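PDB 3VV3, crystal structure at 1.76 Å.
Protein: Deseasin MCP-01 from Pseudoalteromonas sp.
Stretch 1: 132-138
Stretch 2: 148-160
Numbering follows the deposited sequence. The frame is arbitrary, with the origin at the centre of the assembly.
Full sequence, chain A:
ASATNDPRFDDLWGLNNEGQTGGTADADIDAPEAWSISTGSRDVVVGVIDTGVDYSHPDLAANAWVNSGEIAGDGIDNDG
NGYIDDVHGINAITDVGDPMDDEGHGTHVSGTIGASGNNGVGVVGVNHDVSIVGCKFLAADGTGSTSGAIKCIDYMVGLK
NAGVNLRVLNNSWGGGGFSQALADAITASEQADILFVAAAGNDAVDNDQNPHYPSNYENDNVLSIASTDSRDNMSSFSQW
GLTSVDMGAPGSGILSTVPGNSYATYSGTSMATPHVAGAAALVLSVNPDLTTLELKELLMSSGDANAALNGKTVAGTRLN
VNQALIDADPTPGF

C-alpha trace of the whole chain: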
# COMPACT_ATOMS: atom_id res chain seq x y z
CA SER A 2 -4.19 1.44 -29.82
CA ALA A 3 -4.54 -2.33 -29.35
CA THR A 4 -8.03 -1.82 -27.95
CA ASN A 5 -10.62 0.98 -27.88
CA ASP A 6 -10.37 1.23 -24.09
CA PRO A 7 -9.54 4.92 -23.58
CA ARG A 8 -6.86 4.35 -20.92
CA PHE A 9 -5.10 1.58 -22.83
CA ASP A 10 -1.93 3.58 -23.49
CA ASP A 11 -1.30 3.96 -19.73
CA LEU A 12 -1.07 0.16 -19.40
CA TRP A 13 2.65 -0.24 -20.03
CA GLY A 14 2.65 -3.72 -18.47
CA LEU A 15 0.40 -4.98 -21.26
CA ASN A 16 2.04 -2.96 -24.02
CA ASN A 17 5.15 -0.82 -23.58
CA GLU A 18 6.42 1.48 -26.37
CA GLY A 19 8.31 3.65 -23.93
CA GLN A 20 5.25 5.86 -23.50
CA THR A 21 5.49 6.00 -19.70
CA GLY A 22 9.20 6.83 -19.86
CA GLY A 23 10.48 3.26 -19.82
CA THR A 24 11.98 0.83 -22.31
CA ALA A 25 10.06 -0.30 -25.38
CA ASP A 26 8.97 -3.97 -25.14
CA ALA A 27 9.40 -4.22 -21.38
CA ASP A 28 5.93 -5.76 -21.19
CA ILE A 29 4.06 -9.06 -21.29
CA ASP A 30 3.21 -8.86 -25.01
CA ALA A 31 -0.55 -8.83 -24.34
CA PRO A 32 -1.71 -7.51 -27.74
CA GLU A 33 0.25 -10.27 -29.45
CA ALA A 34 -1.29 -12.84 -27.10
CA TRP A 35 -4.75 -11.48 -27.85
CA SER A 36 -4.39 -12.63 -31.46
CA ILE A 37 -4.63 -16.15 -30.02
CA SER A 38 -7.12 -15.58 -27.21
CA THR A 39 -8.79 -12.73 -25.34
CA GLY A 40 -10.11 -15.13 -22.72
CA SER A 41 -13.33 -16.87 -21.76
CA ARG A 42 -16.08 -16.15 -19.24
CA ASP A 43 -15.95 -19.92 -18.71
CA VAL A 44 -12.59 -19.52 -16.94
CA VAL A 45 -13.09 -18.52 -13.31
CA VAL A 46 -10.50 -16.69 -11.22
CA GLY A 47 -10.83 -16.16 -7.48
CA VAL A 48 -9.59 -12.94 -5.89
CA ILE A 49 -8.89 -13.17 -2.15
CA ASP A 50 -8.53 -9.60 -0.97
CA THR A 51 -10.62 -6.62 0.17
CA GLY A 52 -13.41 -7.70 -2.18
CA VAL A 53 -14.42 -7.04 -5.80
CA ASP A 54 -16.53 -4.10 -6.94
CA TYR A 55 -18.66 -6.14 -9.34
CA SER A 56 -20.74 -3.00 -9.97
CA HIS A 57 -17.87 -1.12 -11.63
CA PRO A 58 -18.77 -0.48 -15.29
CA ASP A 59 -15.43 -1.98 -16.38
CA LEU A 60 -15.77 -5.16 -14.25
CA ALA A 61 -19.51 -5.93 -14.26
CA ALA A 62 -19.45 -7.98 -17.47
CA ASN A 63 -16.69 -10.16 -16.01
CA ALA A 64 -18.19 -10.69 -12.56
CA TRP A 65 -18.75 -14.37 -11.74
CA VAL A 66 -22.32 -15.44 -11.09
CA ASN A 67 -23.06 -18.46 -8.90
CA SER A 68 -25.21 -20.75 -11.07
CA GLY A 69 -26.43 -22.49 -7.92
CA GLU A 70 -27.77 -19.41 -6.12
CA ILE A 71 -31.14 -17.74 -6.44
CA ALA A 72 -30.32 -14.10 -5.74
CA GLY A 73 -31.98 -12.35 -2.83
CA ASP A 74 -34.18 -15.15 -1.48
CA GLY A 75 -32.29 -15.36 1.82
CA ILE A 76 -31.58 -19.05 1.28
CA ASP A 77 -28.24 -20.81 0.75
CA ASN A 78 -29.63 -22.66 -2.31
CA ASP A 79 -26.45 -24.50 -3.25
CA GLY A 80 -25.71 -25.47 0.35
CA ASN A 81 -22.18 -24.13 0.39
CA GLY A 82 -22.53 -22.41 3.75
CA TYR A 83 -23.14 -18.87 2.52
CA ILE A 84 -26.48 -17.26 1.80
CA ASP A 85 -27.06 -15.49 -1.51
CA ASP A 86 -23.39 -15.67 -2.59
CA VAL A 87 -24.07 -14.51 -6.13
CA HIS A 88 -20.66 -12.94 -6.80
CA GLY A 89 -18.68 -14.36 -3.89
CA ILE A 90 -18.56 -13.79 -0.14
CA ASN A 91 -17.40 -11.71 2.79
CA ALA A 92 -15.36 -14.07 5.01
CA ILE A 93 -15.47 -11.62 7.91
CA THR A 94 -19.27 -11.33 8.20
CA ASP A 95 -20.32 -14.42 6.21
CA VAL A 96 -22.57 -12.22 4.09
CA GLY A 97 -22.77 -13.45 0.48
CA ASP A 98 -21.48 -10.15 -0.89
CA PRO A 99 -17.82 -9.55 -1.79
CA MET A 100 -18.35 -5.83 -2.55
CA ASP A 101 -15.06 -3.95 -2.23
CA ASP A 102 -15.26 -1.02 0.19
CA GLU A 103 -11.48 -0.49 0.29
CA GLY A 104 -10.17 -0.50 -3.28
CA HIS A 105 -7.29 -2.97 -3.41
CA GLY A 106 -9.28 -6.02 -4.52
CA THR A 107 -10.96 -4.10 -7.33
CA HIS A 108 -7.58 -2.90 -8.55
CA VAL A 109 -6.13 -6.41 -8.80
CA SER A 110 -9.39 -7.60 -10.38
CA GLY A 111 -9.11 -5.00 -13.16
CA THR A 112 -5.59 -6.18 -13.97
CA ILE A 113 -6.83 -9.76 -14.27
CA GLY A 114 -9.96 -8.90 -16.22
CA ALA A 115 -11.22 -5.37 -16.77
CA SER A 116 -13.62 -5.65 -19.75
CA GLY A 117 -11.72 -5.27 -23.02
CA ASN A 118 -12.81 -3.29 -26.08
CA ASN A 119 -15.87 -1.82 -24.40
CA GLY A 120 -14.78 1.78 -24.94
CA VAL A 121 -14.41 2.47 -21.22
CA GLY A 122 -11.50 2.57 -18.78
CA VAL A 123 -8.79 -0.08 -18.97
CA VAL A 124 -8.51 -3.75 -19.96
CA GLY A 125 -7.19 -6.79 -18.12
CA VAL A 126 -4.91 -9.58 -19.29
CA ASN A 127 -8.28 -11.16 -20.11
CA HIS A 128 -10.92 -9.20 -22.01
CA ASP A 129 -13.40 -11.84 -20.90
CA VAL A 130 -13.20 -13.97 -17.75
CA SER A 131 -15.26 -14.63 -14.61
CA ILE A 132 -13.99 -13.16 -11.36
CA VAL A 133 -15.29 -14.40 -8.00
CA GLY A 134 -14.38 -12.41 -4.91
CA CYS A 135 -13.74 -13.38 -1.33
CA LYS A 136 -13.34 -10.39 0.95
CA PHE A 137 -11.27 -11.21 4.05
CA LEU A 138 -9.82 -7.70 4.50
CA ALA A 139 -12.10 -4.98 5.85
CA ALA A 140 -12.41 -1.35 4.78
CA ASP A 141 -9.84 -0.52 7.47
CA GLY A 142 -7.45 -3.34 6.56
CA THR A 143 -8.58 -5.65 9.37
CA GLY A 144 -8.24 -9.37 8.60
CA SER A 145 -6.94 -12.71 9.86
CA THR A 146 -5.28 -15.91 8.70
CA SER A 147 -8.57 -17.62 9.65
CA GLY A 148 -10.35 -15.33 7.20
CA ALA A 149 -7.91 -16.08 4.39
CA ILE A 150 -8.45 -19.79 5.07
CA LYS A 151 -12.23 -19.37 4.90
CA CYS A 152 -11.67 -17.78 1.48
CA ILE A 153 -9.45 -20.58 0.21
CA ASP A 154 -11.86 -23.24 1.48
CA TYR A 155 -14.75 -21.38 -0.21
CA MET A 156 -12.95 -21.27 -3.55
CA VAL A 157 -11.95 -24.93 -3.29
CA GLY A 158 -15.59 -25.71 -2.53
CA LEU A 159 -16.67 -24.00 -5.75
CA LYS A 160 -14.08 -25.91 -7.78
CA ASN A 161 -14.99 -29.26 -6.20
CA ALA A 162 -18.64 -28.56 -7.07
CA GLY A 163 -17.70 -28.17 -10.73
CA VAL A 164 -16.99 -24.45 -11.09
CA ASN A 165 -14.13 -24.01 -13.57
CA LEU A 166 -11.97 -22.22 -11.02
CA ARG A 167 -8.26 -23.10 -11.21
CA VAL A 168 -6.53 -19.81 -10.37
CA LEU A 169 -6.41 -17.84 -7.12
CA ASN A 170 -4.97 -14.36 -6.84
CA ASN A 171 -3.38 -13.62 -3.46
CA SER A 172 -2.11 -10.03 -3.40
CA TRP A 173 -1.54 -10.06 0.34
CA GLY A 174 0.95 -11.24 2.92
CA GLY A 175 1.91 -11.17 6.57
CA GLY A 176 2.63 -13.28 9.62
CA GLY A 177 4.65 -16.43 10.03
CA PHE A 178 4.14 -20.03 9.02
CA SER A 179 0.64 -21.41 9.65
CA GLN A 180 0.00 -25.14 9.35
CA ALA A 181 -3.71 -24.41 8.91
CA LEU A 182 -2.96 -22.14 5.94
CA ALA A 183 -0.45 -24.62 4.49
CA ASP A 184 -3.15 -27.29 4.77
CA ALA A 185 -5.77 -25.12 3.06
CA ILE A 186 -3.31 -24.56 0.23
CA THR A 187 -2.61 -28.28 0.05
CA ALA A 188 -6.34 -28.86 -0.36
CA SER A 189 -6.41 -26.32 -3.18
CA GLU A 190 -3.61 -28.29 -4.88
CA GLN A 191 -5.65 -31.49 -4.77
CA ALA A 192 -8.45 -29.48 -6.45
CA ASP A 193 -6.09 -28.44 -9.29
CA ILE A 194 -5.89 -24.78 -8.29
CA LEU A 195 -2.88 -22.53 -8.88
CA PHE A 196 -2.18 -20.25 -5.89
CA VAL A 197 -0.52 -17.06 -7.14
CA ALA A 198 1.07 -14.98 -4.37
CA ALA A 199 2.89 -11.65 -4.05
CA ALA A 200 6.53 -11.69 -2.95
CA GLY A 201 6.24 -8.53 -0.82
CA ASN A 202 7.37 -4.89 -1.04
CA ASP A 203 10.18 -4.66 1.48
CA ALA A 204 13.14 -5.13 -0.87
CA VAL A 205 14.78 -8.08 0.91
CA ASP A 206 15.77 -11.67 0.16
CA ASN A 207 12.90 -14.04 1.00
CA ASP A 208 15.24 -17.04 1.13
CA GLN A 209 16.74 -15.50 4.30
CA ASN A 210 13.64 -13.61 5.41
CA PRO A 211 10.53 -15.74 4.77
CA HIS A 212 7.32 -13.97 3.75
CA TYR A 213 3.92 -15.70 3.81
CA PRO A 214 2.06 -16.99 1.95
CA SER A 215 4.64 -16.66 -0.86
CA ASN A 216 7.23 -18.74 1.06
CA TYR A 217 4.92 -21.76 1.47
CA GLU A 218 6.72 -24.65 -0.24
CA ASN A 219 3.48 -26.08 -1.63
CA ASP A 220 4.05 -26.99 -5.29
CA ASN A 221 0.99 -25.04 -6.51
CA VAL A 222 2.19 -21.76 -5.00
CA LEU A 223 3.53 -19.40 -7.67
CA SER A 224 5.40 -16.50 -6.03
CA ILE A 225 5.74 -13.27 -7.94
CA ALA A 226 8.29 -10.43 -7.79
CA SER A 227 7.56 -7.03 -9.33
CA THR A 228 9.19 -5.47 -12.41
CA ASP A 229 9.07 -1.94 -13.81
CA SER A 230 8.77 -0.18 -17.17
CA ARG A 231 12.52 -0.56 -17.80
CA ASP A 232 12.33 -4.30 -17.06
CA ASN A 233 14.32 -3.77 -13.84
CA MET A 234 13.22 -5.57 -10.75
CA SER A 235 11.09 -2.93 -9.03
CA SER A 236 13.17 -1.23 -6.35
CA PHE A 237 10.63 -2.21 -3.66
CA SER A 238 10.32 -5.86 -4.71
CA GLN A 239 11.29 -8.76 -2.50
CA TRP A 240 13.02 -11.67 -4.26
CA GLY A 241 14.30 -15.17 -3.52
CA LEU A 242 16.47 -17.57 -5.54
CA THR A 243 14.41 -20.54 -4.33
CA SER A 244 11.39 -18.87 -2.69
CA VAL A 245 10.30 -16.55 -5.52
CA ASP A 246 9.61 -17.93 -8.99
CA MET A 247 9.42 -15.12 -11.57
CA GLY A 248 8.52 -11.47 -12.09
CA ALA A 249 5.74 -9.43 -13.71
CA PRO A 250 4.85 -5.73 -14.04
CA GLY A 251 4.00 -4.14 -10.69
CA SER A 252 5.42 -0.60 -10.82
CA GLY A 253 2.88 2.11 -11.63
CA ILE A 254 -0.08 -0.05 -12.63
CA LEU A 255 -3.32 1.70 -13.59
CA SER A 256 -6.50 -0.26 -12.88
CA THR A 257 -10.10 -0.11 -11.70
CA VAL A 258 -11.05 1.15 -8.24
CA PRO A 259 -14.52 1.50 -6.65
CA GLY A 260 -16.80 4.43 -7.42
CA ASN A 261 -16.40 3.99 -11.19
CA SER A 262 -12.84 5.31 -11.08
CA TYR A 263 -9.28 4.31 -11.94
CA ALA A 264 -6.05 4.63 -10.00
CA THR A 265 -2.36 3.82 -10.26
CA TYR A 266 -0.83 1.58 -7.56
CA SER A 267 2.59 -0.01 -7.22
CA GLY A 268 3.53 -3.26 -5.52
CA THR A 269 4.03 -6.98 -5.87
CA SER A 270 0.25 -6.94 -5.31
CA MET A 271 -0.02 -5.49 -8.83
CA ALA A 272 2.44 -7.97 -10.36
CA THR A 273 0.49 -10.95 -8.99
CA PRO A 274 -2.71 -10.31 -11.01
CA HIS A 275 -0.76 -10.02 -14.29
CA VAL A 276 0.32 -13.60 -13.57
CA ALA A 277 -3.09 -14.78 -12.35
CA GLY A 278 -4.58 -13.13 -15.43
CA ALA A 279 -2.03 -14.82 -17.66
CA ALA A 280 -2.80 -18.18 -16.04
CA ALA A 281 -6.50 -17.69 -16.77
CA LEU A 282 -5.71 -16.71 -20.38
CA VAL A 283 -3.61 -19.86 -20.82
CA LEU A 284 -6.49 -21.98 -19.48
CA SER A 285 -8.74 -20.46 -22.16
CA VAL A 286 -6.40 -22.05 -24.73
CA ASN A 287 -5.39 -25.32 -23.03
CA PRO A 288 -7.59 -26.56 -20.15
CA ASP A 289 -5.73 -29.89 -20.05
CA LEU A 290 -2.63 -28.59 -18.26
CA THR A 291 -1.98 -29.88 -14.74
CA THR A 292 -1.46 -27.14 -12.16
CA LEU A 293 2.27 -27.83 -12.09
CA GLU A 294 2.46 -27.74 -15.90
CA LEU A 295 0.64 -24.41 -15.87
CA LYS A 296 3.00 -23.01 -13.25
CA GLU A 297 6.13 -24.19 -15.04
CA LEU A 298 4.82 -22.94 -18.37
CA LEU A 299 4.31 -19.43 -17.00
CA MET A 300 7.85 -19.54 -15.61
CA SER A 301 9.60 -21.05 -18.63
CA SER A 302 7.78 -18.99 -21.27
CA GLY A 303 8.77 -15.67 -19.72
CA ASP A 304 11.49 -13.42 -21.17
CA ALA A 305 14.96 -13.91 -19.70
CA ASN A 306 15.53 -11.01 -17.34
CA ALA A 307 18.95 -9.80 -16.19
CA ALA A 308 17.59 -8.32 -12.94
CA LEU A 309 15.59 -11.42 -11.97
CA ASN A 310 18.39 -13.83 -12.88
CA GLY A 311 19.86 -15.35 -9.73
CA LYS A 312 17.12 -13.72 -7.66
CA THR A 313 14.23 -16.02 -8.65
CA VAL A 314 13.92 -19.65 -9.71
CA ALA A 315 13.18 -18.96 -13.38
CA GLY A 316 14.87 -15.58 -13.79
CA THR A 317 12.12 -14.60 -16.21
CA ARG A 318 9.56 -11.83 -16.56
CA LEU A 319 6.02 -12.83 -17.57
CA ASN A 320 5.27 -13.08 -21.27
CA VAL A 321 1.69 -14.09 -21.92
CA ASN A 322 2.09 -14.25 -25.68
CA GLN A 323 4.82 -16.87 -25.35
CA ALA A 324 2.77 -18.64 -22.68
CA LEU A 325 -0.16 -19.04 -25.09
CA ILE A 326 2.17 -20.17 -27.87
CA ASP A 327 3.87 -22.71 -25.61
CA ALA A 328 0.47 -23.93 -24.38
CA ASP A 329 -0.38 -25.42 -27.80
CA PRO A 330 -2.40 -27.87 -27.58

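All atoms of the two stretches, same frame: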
# COMPACT_ATOMS: atom_id res chain seq x y z
N ILE A 132 -14.72 -13.42 -12.59
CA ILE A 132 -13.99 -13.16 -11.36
C ILE A 132 -14.91 -13.31 -10.16
O ILE A 132 -15.92 -12.61 -10.05
CB ILE A 132 -13.42 -11.74 -11.37
CG1 ILE A 132 -12.38 -11.61 -12.48
CG2 ILE A 132 -12.80 -11.41 -10.01
CD1 ILE A 132 -11.92 -10.19 -12.72
N VAL A 133 -14.56 -14.23 -9.26
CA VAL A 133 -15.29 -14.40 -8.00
C VAL A 133 -14.46 -13.83 -6.85
O VAL A 133 -13.26 -14.07 -6.76
CB VAL A 133 -15.64 -15.90 -7.72
CG1 VAL A 133 -14.43 -16.80 -7.92
CG2 VAL A 133 -16.22 -16.06 -6.31
N GLY A 134 -15.11 -13.05 -5.99
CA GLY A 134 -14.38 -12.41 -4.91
C GLY A 134 -14.62 -13.07 -3.57
O GLY A 134 -15.72 -13.54 -3.29
N CYS A 135 -13.57 -13.12 -2.76
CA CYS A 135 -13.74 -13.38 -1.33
C CYS A 135 -13.03 -12.27 -0.57
O CYS A 135 -11.81 -12.10 -0.69
CB CYS A 135 -13.21 -14.75 -0.92
SG CYS A 135 -13.53 -15.14 0.83
N LYS A 136 -13.82 -11.51 0.17
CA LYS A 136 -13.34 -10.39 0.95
C LYS A 136 -12.98 -10.87 2.35
O LYS A 136 -13.87 -11.26 3.11
CB LYS A 136 -14.45 -9.32 1.02
CG LYS A 136 -14.18 -8.16 1.96
CD LYS A 136 -15.30 -7.13 1.87
CE LYS A 136 -15.01 -5.93 2.77
NZ LYS A 136 -13.73 -5.24 2.37
N PHE A 137 -11.69 -10.88 2.68
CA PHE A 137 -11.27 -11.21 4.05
C PHE A 137 -10.58 -10.01 4.72
O PHE A 137 -10.26 -10.08 5.91
CB PHE A 137 -10.37 -12.46 4.11
CG PHE A 137 -8.91 -12.20 3.80
CD1 PHE A 137 -8.49 -11.95 2.50
CD2 PHE A 137 -7.96 -12.21 4.81
CE1 PHE A 137 -7.15 -11.71 2.21
CE2 PHE A 137 -6.61 -11.98 4.53
CZ PHE A 137 -6.21 -11.73 3.23
N LEU A 138 -10.38 -8.94 3.97
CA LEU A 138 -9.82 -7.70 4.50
C LEU A 138 -10.88 -6.62 4.52
O LEU A 138 -11.52 -6.36 3.50
CB LEU A 138 -8.63 -7.24 3.66
CG LEU A 138 -7.46 -8.22 3.69
CD1 LEU A 138 -6.43 -7.86 2.63
CD2 LEU A 138 -6.83 -8.26 5.09
N GLY A 148 -9.56 -15.86 8.30
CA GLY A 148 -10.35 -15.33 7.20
C GLY A 148 -9.83 -15.76 5.84
O GLY A 148 -10.59 -16.16 4.96
N ALA A 149 -8.51 -15.68 5.65
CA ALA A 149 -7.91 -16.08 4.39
C ALA A 149 -8.20 -17.56 4.15
O ALA A 149 -8.46 -17.97 3.03
CB ALA A 149 -6.42 -15.83 4.40
N ILE A 150 -8.14 -18.36 5.20
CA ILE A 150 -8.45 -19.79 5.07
C ILE A 150 -9.92 -20.03 4.69
O ILE A 150 -10.22 -20.88 3.85
CB ILE A 150 -8.06 -20.57 6.35
CG1 ILE A 150 -6.53 -20.64 6.47
CG2 ILE A 150 -8.63 -21.97 6.32
CD1 ILE A 150 -6.05 -21.10 7.85
N LYS A 151 -10.83 -19.27 5.29
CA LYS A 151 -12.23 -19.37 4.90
C LYS A 151 -12.39 -19.09 3.41
O LYS A 151 -13.17 -19.75 2.73
CB LYS A 151 -13.11 -18.41 5.71
CG LYS A 151 -13.29 -18.82 7.16
CD LYS A 151 -14.04 -17.77 7.98
CE LYS A 151 -15.52 -17.73 7.65
NZ LYS A 151 -16.23 -16.74 8.53
N CYS A 152 -11.64 -18.11 2.90
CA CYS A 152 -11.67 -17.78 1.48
C CYS A 152 -11.16 -18.93 0.62
O CYS A 152 -11.79 -19.30 -0.38
CB CYS A 152 -10.86 -16.52 1.19
SG CYS A 152 -11.71 -15.00 1.71
N ILE A 153 -10.01 -19.47 0.98
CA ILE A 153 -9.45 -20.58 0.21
C ILE A 153 -10.39 -21.78 0.21
O ILE A 153 -10.68 -22.35 -0.84
CB ILE A 153 -8.04 -20.97 0.71
CG1 ILE A 153 -7.10 -19.77 0.58
CG2 ILE A 153 -7.51 -22.18 -0.06
CD1 ILE A 153 -5.82 -19.88 1.39
N ASP A 154 -10.90 -22.14 1.38
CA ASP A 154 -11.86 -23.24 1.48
C ASP A 154 -13.10 -22.98 0.60
O ASP A 154 -13.62 -23.90 -0.04
CB ASP A 154 -12.30 -23.44 2.93
CG ASP A 154 -11.20 -24.02 3.82
OD1 ASP A 154 -10.12 -24.39 3.31
OD2 ASP A 154 -11.43 -24.10 5.04
N TYR A 155 -13.57 -21.74 0.59
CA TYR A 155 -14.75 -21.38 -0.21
C TYR A 155 -14.48 -21.61 -1.69
O TYR A 155 -15.30 -22.21 -2.40
CB TYR A 155 -15.14 -19.92 0.02
CG TYR A 155 -16.21 -19.37 -0.91
CD1 TYR A 155 -17.56 -19.66 -0.71
CD2 TYR A 155 -15.88 -18.52 -1.96
CE1 TYR A 155 -18.54 -19.15 -1.55
CE2 TYR A 155 -16.87 -18.00 -2.81
CZ TYR A 155 -18.19 -18.32 -2.59
OH TYR A 155 -19.17 -17.81 -3.41
N MET A 156 -13.33 -21.13 -2.15
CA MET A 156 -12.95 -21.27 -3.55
C MET A 156 -12.77 -22.73 -3.93
O MET A 156 -13.17 -23.16 -5.01
CB MET A 156 -11.65 -20.48 -3.82
CG MET A 156 -11.78 -18.97 -3.57
SD MET A 156 -12.77 -18.14 -4.84
CE MET A 156 -12.67 -16.44 -4.25
N VAL A 157 -12.13 -23.50 -3.04
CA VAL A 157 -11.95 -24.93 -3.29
C VAL A 157 -13.30 -25.63 -3.36
O VAL A 157 -13.52 -26.50 -4.20
CB VAL A 157 -11.06 -25.58 -2.23
CG1 VAL A 157 -11.03 -27.10 -2.41
CG2 VAL A 157 -9.64 -24.99 -2.30
N GLY A 158 -14.22 -25.21 -2.49
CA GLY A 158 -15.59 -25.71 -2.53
C GLY A 158 -16.24 -25.49 -3.89
O GLY A 158 -16.87 -26.39 -4.44
N LEU A 159 -16.08 -24.29 -4.44
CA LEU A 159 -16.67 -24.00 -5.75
C LEU A 159 -16.09 -24.94 -6.82
O LEU A 159 -16.83 -25.53 -7.62
CB LEU A 159 -16.43 -22.54 -6.14
CG LEU A 159 -17.15 -21.45 -5.34
CD1 LEU A 159 -16.77 -20.06 -5.88
CD2 LEU A 159 -18.66 -21.64 -5.40
N LYS A 160 -14.78 -25.07 -6.81
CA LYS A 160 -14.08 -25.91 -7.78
C LYS A 160 -14.53 -27.37 -7.65
O LYS A 160 -14.83 -28.03 -8.64
CB LYS A 160 -12.56 -25.77 -7.61
CG LYS A 160 -11.72 -26.79 -8.39
CD LYS A 160 -11.95 -26.67 -9.88
CE LYS A 160 -11.02 -27.59 -10.68
NZ LYS A 160 -11.20 -29.03 -10.32

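Strand 132-136 packs against helix 148-160 in a nearly antiparallel sense (156° between their directions, axes 8.5 Å apart). No hydrogen bond crosses between the two stretches; one disulfide and apolar packing join them, burying 415 Å², both sides summed. Ile132 lies out of the helix's reach. Val133 points toward it and spreads its two methyls over three side chains: CG1 lies 3.7 Å from Met156 SD, while CG2 lies 4.1 Å from Leu159 CD1 and 4.1 Å from Tyr155 CE2, meeting the tyrosine ring at its edge. A compact branched residue suits this site: its two methyls fit among Met156, Leu159 and Tyr155. Gly134 has no side chain, and a CB there would point away from the helix. The CA-to-CB bond of Met156 runs sideways, but its flexible chain (m, m, t) brings the end back to the strand, where CE lies 3.5 Å from Val133 O and 3.8 Å from Cys135 CB. Cys135, in the t rotamer, points toward the helix and meets Cys152, in m, through the disulfide: SG to SG 2.0 Å, chi3 -75°. The two CA atoms are 5.6 Å apart, and this covalent link pins the strand to the helix at Cys152. Lys136 alternates to the other side, its CB directed away from the helix, and its NZ donates a hydrogen bond to Leu138 O (2.7 Å). Phe137, just past the strand, turns toward the helix again. Its CB lies 3.7 Å from Cys152 SG and 3.8 Å from Gly148 C; an ideal CB on Gly148 would sit only 3.4 Å from Phe137 CB, so glycine permits the close approach. Ala149 CB covers one face of the phenyl ring in a CH-pi contact, 4.1 Å from the centroid of Phe137, its small methyl lying over the ring face, 22° off the normal.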